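Local atomic coordinates of fatty Acyl-Adenylate Ligase (Escherichia coli, PDB entry 3PBK), a protein that is a member of the AMP-binding enzyme family, within the ANL clan. Residues Trp300-Gly306 against Thr331-Cys335; Asp218-Leu224 against Gly270-Pro276. All coordinates share one frame. Residues are numbered along the deposited sequence.

Contact 1 (Trp300-Gly306 against Thr331-Cys335); sequences WRVAGIG and TFMPC. With 1ZZ (5'-O-[(S)-(dodecanoyloxy)(hydroxy)phosphoryl]adenosine), chain C.
Ile-305 packs against the Phe-332 side chain, its CD1 3.3 Å from Phe-332 CD1 and 4.3 Å from Pro-334 CD; chi1 is m and chi2 99°, which brings the end of the side chain closer to 331-335. Ala-303 CB joins them, 4.2 Å from Phe-332 CD1. Strands 302-305 and 332-335 run parallel, 30° between directions and 4.5 Å at closest approach, with Ala-303 beside Phe-332, Gly-304 beside Met-333 and Ile-305 beside Pro-334. They are the two strands of a beta-alpha-beta unit whose helix 312-322 packs on Ile-305 and Phe-332. The backbone bonds alternate: Ala-303 N to Thr-331 O and Met-333 N to Ala-303 O, both 2.8 Å, then Ile-305 N to Met-333 O at 3.0 Å and Cys-335 N to Ile-305 O at 2.7 Å. On the other face Val-302 CG1 meets CB of Met-333, a selenomethionine, at 4.1 Å. At the C-terminal end, Cys-335 O accepts a hydrogen bond from N5 of the bound 5'-O-[(S)-(dodecanoyloxy)(hydroxy)phosphoryl]adenosine at 3.0 Å.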
loop_
_atom_site.group_PDB
_atom_site.type_symbol
_atom_site.label_atom_id
_atom_site.label_comp_id
_atom_site.label_asym_id
_atom_site.label_seq_id
_atom_site.Cartn_x
_atom_site.Cartn_y
_atom_site.Cartn_z
ATOM N N TRP A 300 -3.485 21.849 -4.517
ATOM C CA TRP A 300 -2.912 20.616 -4.009
ATOM C C TRP A 300 -1.999 20.948 -2.841
ATOM O O TRP A 300 -0.876 21.408 -3.033
ATOM C CB TRP A 300 -2.133 19.885 -5.103
ATOM C CG TRP A 300 -1.909 18.429 -4.812
ATOM C CD1 TRP A 300 -2.188 17.773 -3.649
ATOM C CD2 TRP A 300 -1.335 17.454 -5.690
ATOM N NE1 TRP A 300 -1.840 16.448 -3.752
ATOM C CE2 TRP A 300 -1.309 16.226 -4.996
ATOM C CE3 TRP A 300 -0.845 17.494 -6.995
ATOM C CZ2 TRP A 300 -0.814 15.051 -5.566
ATOM C CZ3 TRP A 300 -0.357 16.321 -7.560
ATOM C CH2 TRP A 300 -0.346 15.120 -6.847
ATOM N N ARG A 301 -2.488 20.709 -1.630
ATOM C CA ARG A 301 -1.791 21.109 -0.407
ATOM C C ARG A 301 -0.803 20.056 0.102
ATOM O O ARG A 301 0.285 20.382 0.585
ATOM C CB ARG A 301 -2.825 21.415 0.672
ATOM C CG ARG A 301 -2.264 22.031 1.923
ATOM C CD ARG A 301 -3.374 22.309 2.915
ATOM N NE ARG A 301 -3.718 21.142 3.717
ATOM C CZ ARG A 301 -2.930 20.634 4.655
ATOM N NH1 ARG A 301 -1.743 21.175 4.888
ATOM N NH2 ARG A 301 -3.322 19.582 5.355
ATOM N N VAL A 302 -1.195 18.791 0.001
ATOM C CA VAL A 302 -0.349 17.694 0.442
ATOM C C VAL A 302 -0.321 16.562 -0.585
ATOM O O VAL A 302 -1.329 15.886 -0.812
ATOM C CB VAL A 302 -0.801 17.157 1.819
ATOM C CG1 VAL A 302 0.092 16.002 2.276
ATOM C CG2 VAL A 302 -0.801 18.276 2.840
ATOM N N ALA A 303 0.839 16.386 -1.216
ATOM C CA ALA A 303 1.086 15.260 -2.119
ATOM C C ALA A 303 1.998 14.231 -1.441
ATOM O O ALA A 303 3.206 14.437 -1.318
ATOM C CB ALA A 303 1.695 15.748 -3.426
ATOM N N GLY A 304 1.407 13.129 -0.994
ATOM C CA GLY A 304 2.132 12.133 -0.230
ATOM C C GLY A 304 2.730 11.021 -1.066
ATOM O O GLY A 304 2.197 10.659 -2.116
ATOM N N ILE A 305 3.855 10.483 -0.601
ATOM C CA ILE A 305 4.496 9.363 -1.265
ATOM C C ILE A 305 4.926 8.352 -0.230
ATOM O O ILE A 305 5.512 8.715 0.783
ATOM C CB ILE A 305 5.757 9.781 -2.025
ATOM C CG1 ILE A 305 5.538 11.095 -2.771
ATOM C CG2 ILE A 305 6.192 8.682 -2.965
ATOM C CD1 ILE A 305 6.097 12.312 -2.044
ATOM N N GLY A 306 4.642 7.083 -0.492
ATOM C CA GLY A 306 5.071 6.009 0.380
ATOM C C GLY A 306 4.707 4.698 -0.277
ATOM O O GLY A 306 4.284 4.703 -1.430
ATOM N N THR A 331 4.876 20.725 -1.246
ATOM C CA THR A 331 3.662 19.996 -0.873
ATOM C C THR A 331 3.932 18.505 -0.778
ATOM O O THR A 331 3.079 17.751 -0.324
ATOM C CB THR A 331 2.496 20.233 -1.871
ATOM O OG1 THR A 331 2.837 19.698 -3.153
ATOM C CG2 THR A 331 2.191 21.716 -2.017
ATOM N N PHE A 332 5.121 18.096 -1.218
ATOM C CA PHE A 332 5.563 16.705 -1.122
ATOM C C PHE A 332 5.698 16.244 0.315
ATOM O O PHE A 332 6.347 16.893 1.141
ATOM C CB PHE A 332 6.906 16.496 -1.823
ATOM C CG PHE A 332 6.781 16.106 -3.265
ATOM C CD1 PHE A 332 5.815 15.194 -3.668
ATOM C CD2 PHE A 332 7.634 16.642 -4.220
ATOM C CE1 PHE A 332 5.696 14.829 -5.001
ATOM C CE2 PHE A 332 7.523 16.284 -5.551
ATOM C CZ PHE A 332 6.553 15.374 -5.945
HETATM N N MSE A 333 5.090 15.105 0.611
HETATM C CA MSE A 333 5.237 14.523 1.925
HETATM C C MSE A 333 5.539 13.041 1.854
HETATM O O MSE A 333 4.635 12.215 1.768
HETATM C CB MSE A 333 4.008 14.787 2.788
HETATM C CG MSE A 333 4.350 14.801 4.274
HETATM SE SE MSE A 333 2.811 15.011 5.463
HETATM C CE MSE A 333 1.901 13.361 4.991
ATOM N N PRO A 334 6.823 12.700 1.876
ATOM C CA PRO A 334 7.198 11.298 1.982
ATOM C C PRO A 334 6.732 10.744 3.316
ATOM O O PRO A 334 6.879 11.409 4.337
ATOM C CB PRO A 334 8.724 11.347 1.930
ATOM C CG PRO A 334 9.031 12.599 1.202
ATOM C CD PRO A 334 7.985 13.566 1.652
ATOM N N CYS A 335 6.176 9.537 3.298
ATOM C CA CYS A 335 5.690 8.884 4.508
ATOM C C CYS A 335 5.903 7.365 4.475
ATOM O O CYS A 335 6.127 6.786 3.417
ATOM C CB CYS A 335 4.215 9.187 4.687
ATOM S SG CYS A 335 3.241 8.519 3.359
HETATM P P 1ZZ C . 1.534 -2.233 3.076
HETATM C C1 1ZZ C . -5.444 10.846 4.066
HETATM N N1 1ZZ C . 7.146 0.521 2.561
HETATM O O1 1ZZ C . 1.965 0.841 1.848
HETATM C C2 1ZZ C . -4.434 9.950 4.731
HETATM N N2 1ZZ C . 6.512 2.636 2.758
HETATM O O2 1ZZ C . 0.991 -0.693 3.312
HETATM C C3 1ZZ C . -3.553 9.081 3.839
HETATM N N3 1ZZ C . 9.589 1.064 2.044
HETATM O O3 1ZZ C . 1.442 -3.241 4.302
HETATM C C4 1ZZ C . -2.421 8.343 4.577
HETATM N N4 1ZZ C . 10.071 3.331 1.993
HETATM O O4 1ZZ C . 0.860 -2.838 2.043
HETATM C C5 1ZZ C . -1.197 7.781 3.846
HETATM N N5 1ZZ C . 8.307 4.952 2.440
HETATM O O5 1ZZ C . 3.086 -2.141 2.713
HETATM C C6 1ZZ C . -0.582 6.620 4.584
HETATM O O6 1ZZ C . 5.720 -1.241 2.566
HETATM C C7 1ZZ C . 0.908 6.392 4.571
HETATM O O7 1ZZ C . 8.819 -2.532 3.666
HETATM C C8 1ZZ C . 1.388 4.963 4.693
HETATM O O8 1ZZ C . 6.816 -2.568 5.703
HETATM C C9 1ZZ C . 2.328 4.380 3.628
HETATM C C10 1ZZ C . 2.057 3.026 3.023
HETATM C C11 1ZZ C . 1.491 1.851 3.692
HETATM C C12 1ZZ C . 1.636 0.599 2.963
HETATM C C13 1ZZ C . 3.966 -2.451 3.763
HETATM C C14 1ZZ C . 5.470 -2.318 3.489
HETATM C C15 1ZZ C . 6.528 -1.900 4.526
HETATM C C16 1ZZ C . 7.691 -1.697 3.649
HETATM C C17 1ZZ C . 7.100 -0.957 2.498
HETATM C C18 1ZZ C . 6.110 1.319 2.813
HETATM C C19 1ZZ C . 7.877 2.619 2.467
HETATM C C20 1ZZ C . 8.274 1.377 2.336
HETATM C C21 1ZZ C . 10.460 2.090 1.873
HETATM C C22 1ZZ C . 8.732 3.616 2.297
#

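Contact 2 (Asp218-Leu224 against Gly270-Pro276); sequences DRCVSWL and GTVSVAP
Backbone bonds come first. Strands 220-222 and 272-275 run parallel, 27° apart in direction and 4.8 Å at closest approach, with Cys-220 beside Val-272 (CA-CA 4.7 Å). Thr-271 has phi/psi of -127/-45, and this turns two successive amides onto one carbonyl: Thr-271 N at 2.9 Å and Val-272 N at 3.2 Å from Arg-219 O. Val-221 N then reaches Val-272 O at 2.9 Å. Further on the strands part, Val-221 O lying 4.4 Å from Val-274 N, and a side chain fills in: Ser-273 OG, chi1 t, donates to Val-221 O at 2.7 Å. Within 218-224, Ser-222 OG accepts from Leu-224 N at 3.0 Å, an ST turn. Apolar packing gathers at the C-terminal ends. Trp-223, chi1 p, sets CZ2 3.7 Å from Ala-275 CB and CH2 3.8 Å from Pro-276 CD, while Leu-224 CD2 lies 3.9 Å from Pro-276 CD. Charges are paired outside the two segments: Arg-219 with Asp-247, Asp-218 with Arg-301. Helix 260-267 packs on Val-221 and helix 229-241 on Cys-220, giving the parallel, helix-flanked part of the mixed central sheet of this AMP-binding enzyme.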
loop_
_atom_site.group_PDB
_atom_site.type_symbol
_atom_site.label_atom_id
_atom_site.label_comp_id
_atom_site.label_asym_id
_atom_site.label_seq_id
_atom_site.Cartn_x
_atom_site.Cartn_y
_atom_site.Cartn_z
ATOM N N ASP A 218 -10.167 20.820 3.726
ATOM C CA ASP A 218 -9.393 19.836 2.962
ATOM C C ASP A 218 -10.327 18.874 2.236
ATOM O O ASP A 218 -11.458 18.626 2.669
ATOM C CB ASP A 218 -8.436 19.038 3.859
ATOM C CG ASP A 218 -7.035 19.647 3.929
ATOM O OD1 ASP A 218 -6.770 20.630 3.204
ATOM O OD2 ASP A 218 -6.196 19.142 4.713
ATOM N N ARG A 219 -9.851 18.338 1.123
ATOM C CA ARG A 219 -10.626 17.376 0.361
ATOM C C ARG A 219 -9.709 16.386 -0.337
ATOM O O ARG A 219 -8.820 16.788 -1.091
ATOM C CB ARG A 219 -11.484 18.094 -0.664
ATOM C CG ARG A 219 -11.705 17.287 -1.918
ATOM C CD ARG A 219 -12.548 18.066 -2.881
ATOM N NE ARG A 219 -13.954 17.982 -2.526
ATOM C CZ ARG A 219 -14.853 17.410 -3.307
ATOM N NH1 ARG A 219 -14.454 16.916 -4.467
ATOM N NH2 ARG A 219 -16.129 17.346 -2.944
ATOM N N CYS A 220 -9.946 15.099 -0.094
ATOM C CA CYS A 220 -9.082 14.027 -0.589
ATOM C C CYS A 220 -9.397 13.509 -1.995
ATOM O O CYS A 220 -10.535 13.548 -2.459
ATOM C CB CYS A 220 -9.117 12.855 0.378
ATOM S SG CYS A 220 -8.977 13.375 2.081
ATOM N N VAL A 221 -8.361 13.009 -2.660
ATOM C CA VAL A 221 -8.484 12.440 -3.993
ATOM C C VAL A 221 -7.664 11.159 -4.025
ATOM O O VAL A 221 -6.479 11.176 -3.695
ATOM C CB VAL A 221 -7.943 13.419 -5.063
ATOM C CG1 VAL A 221 -8.005 12.796 -6.453
ATOM C CG2 VAL A 221 -8.709 14.732 -5.021
ATOM N N SER A 222 -8.282 10.045 -4.403
ATOM C CA SER A 222 -7.556 8.780 -4.472
ATOM C C SER A 222 -7.893 7.987 -5.721
ATOM O O SER A 222 -9.034 7.985 -6.178
ATOM C CB SER A 222 -7.838 7.919 -3.241
ATOM O OG SER A 222 -7.483 6.567 -3.470
ATOM N N TRP A 223 -6.893 7.320 -6.279
ATOM C CA TRP A 223 -7.137 6.361 -7.339
ATOM C C TRP A 223 -6.736 4.965 -6.851
ATOM O O TRP A 223 -6.828 3.988 -7.594
ATOM C CB TRP A 223 -6.401 6.751 -8.626
ATOM C CG TRP A 223 -4.928 6.968 -8.454
ATOM C CD1 TRP A 223 -4.286 8.163 -8.338
ATOM C CD2 TRP A 223 -3.915 5.959 -8.368
ATOM N NE1 TRP A 223 -2.936 7.964 -8.180
ATOM C CE2 TRP A 223 -2.684 6.619 -8.193
ATOM C CE3 TRP A 223 -3.930 4.563 -8.416
ATOM C CZ2 TRP A 223 -1.480 5.928 -8.074
ATOM C CZ3 TRP A 223 -2.738 3.885 -8.297
ATOM C CH2 TRP A 223 -1.530 4.562 -8.128
ATOM N N LEU A 224 -6.314 4.878 -5.588
ATOM C CA LEU A 224 -5.848 3.622 -5.000
ATOM C C LEU A 224 -6.968 2.610 -4.801
ATOM O O LEU A 224 -8.126 2.981 -4.591
ATOM C CB LEU A 224 -5.182 3.891 -3.658
ATOM C CG LEU A 224 -4.114 4.973 -3.677
ATOM C CD1 LEU A 224 -3.848 5.467 -2.277
ATOM C CD2 LEU A 224 -2.854 4.441 -4.314
ATOM N N GLY A 270 -9.105 19.893 -5.410
ATOM C CA GLY A 270 -8.649 18.870 -4.488
ATOM C C GLY A 270 -7.424 19.295 -3.703
ATOM O O GLY A 270 -6.654 20.155 -4.128
ATOM N N THR A 271 -7.222 18.678 -2.550
ATOM C CA THR A 271 -6.259 19.214 -1.604
ATOM C C THR A 271 -5.219 18.199 -1.152
ATOM O O THR A 271 -4.033 18.503 -1.083
ATOM C CB THR A 271 -7.002 19.786 -0.380
ATOM O OG1 THR A 271 -7.219 21.189 -0.577
ATOM C CG2 THR A 271 -6.197 19.583 0.873
ATOM N N VAL A 272 -5.680 16.995 -0.840
ATOM C CA VAL A 272 -4.825 15.955 -0.290
ATOM C C VAL A 272 -4.922 14.719 -1.161
ATOM O O VAL A 272 -6.001 14.326 -1.592
ATOM C CB VAL A 272 -5.225 15.609 1.172
ATOM C CG1 VAL A 272 -4.607 14.298 1.618
ATOM C CG2 VAL A 272 -4.805 16.712 2.101
ATOM N N SER A 273 -3.784 14.116 -1.441
ATOM C CA SER A 273 -3.781 12.862 -2.166
ATOM C C SER A 273 -2.468 12.181 -1.904
ATOM O O SER A 273 -1.475 12.840 -1.605
ATOM C CB SER A 273 -3.956 13.094 -3.658
ATOM O OG SER A 273 -3.916 11.861 -4.344
ATOM N N VAL A 274 -2.459 10.861 -1.989
ATOM C CA VAL A 274 -1.237 10.121 -1.745
ATOM C C VAL A 274 -1.184 8.957 -2.709
ATOM O O VAL A 274 -2.206 8.337 -2.989
ATOM C CB VAL A 274 -1.149 9.604 -0.285
ATOM C CG1 VAL A 274 0.182 8.904 -0.044
ATOM C CG2 VAL A 274 -1.334 10.742 0.708
ATOM N N ALA A 275 0.008 8.676 -3.222
ATOM C CA ALA A 275 0.221 7.594 -4.168
ATOM C C ALA A 275 1.596 6.995 -3.917
ATOM O O ALA A 275 2.415 7.598 -3.229
ATOM C CB ALA A 275 0.131 8.132 -5.579
ATOM N N PRO A 276 1.861 5.810 -4.481
ATOM C CA PRO A 276 3.201 5.216 -4.463
ATOM C C PRO A 276 4.138 5.948 -5.424
ATOM O O PRO A 276 3.669 6.646 -6.320
ATOM C CB PRO A 276 2.962 3.798 -4.990
ATOM C CG PRO A 276 1.482 3.631 -5.099
ATOM C CD PRO A 276 0.907 4.985 -5.233
#

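Overall arrangement
Both contacts are buried and join strands of one mixed sheet, where 220-222, 272-275, 302-305 and 332-337 follow one another in parallel. Segments 270-276 and 300-306 lie side by side and join the two pairs: Arg-301 N is 2.7 Å from Thr-271 O and Gly-304 N 3.0 Å from Ser-273 O, both probable hydrogen bonds. Contact 1 is regular, with four alternating backbone hydrogen bonds from Ala-303 to Cys-335; contact 2 has backbone hydrogen bonds at its start, then opens out, where a serine hydroxyl and large side chains take over. Contact 1 meets the ligand's adenine end through Cys-335, whereas the side chain of Val-274 in contact 2 lies about 4 Å, nearest atoms, from the dodecanoyl chain.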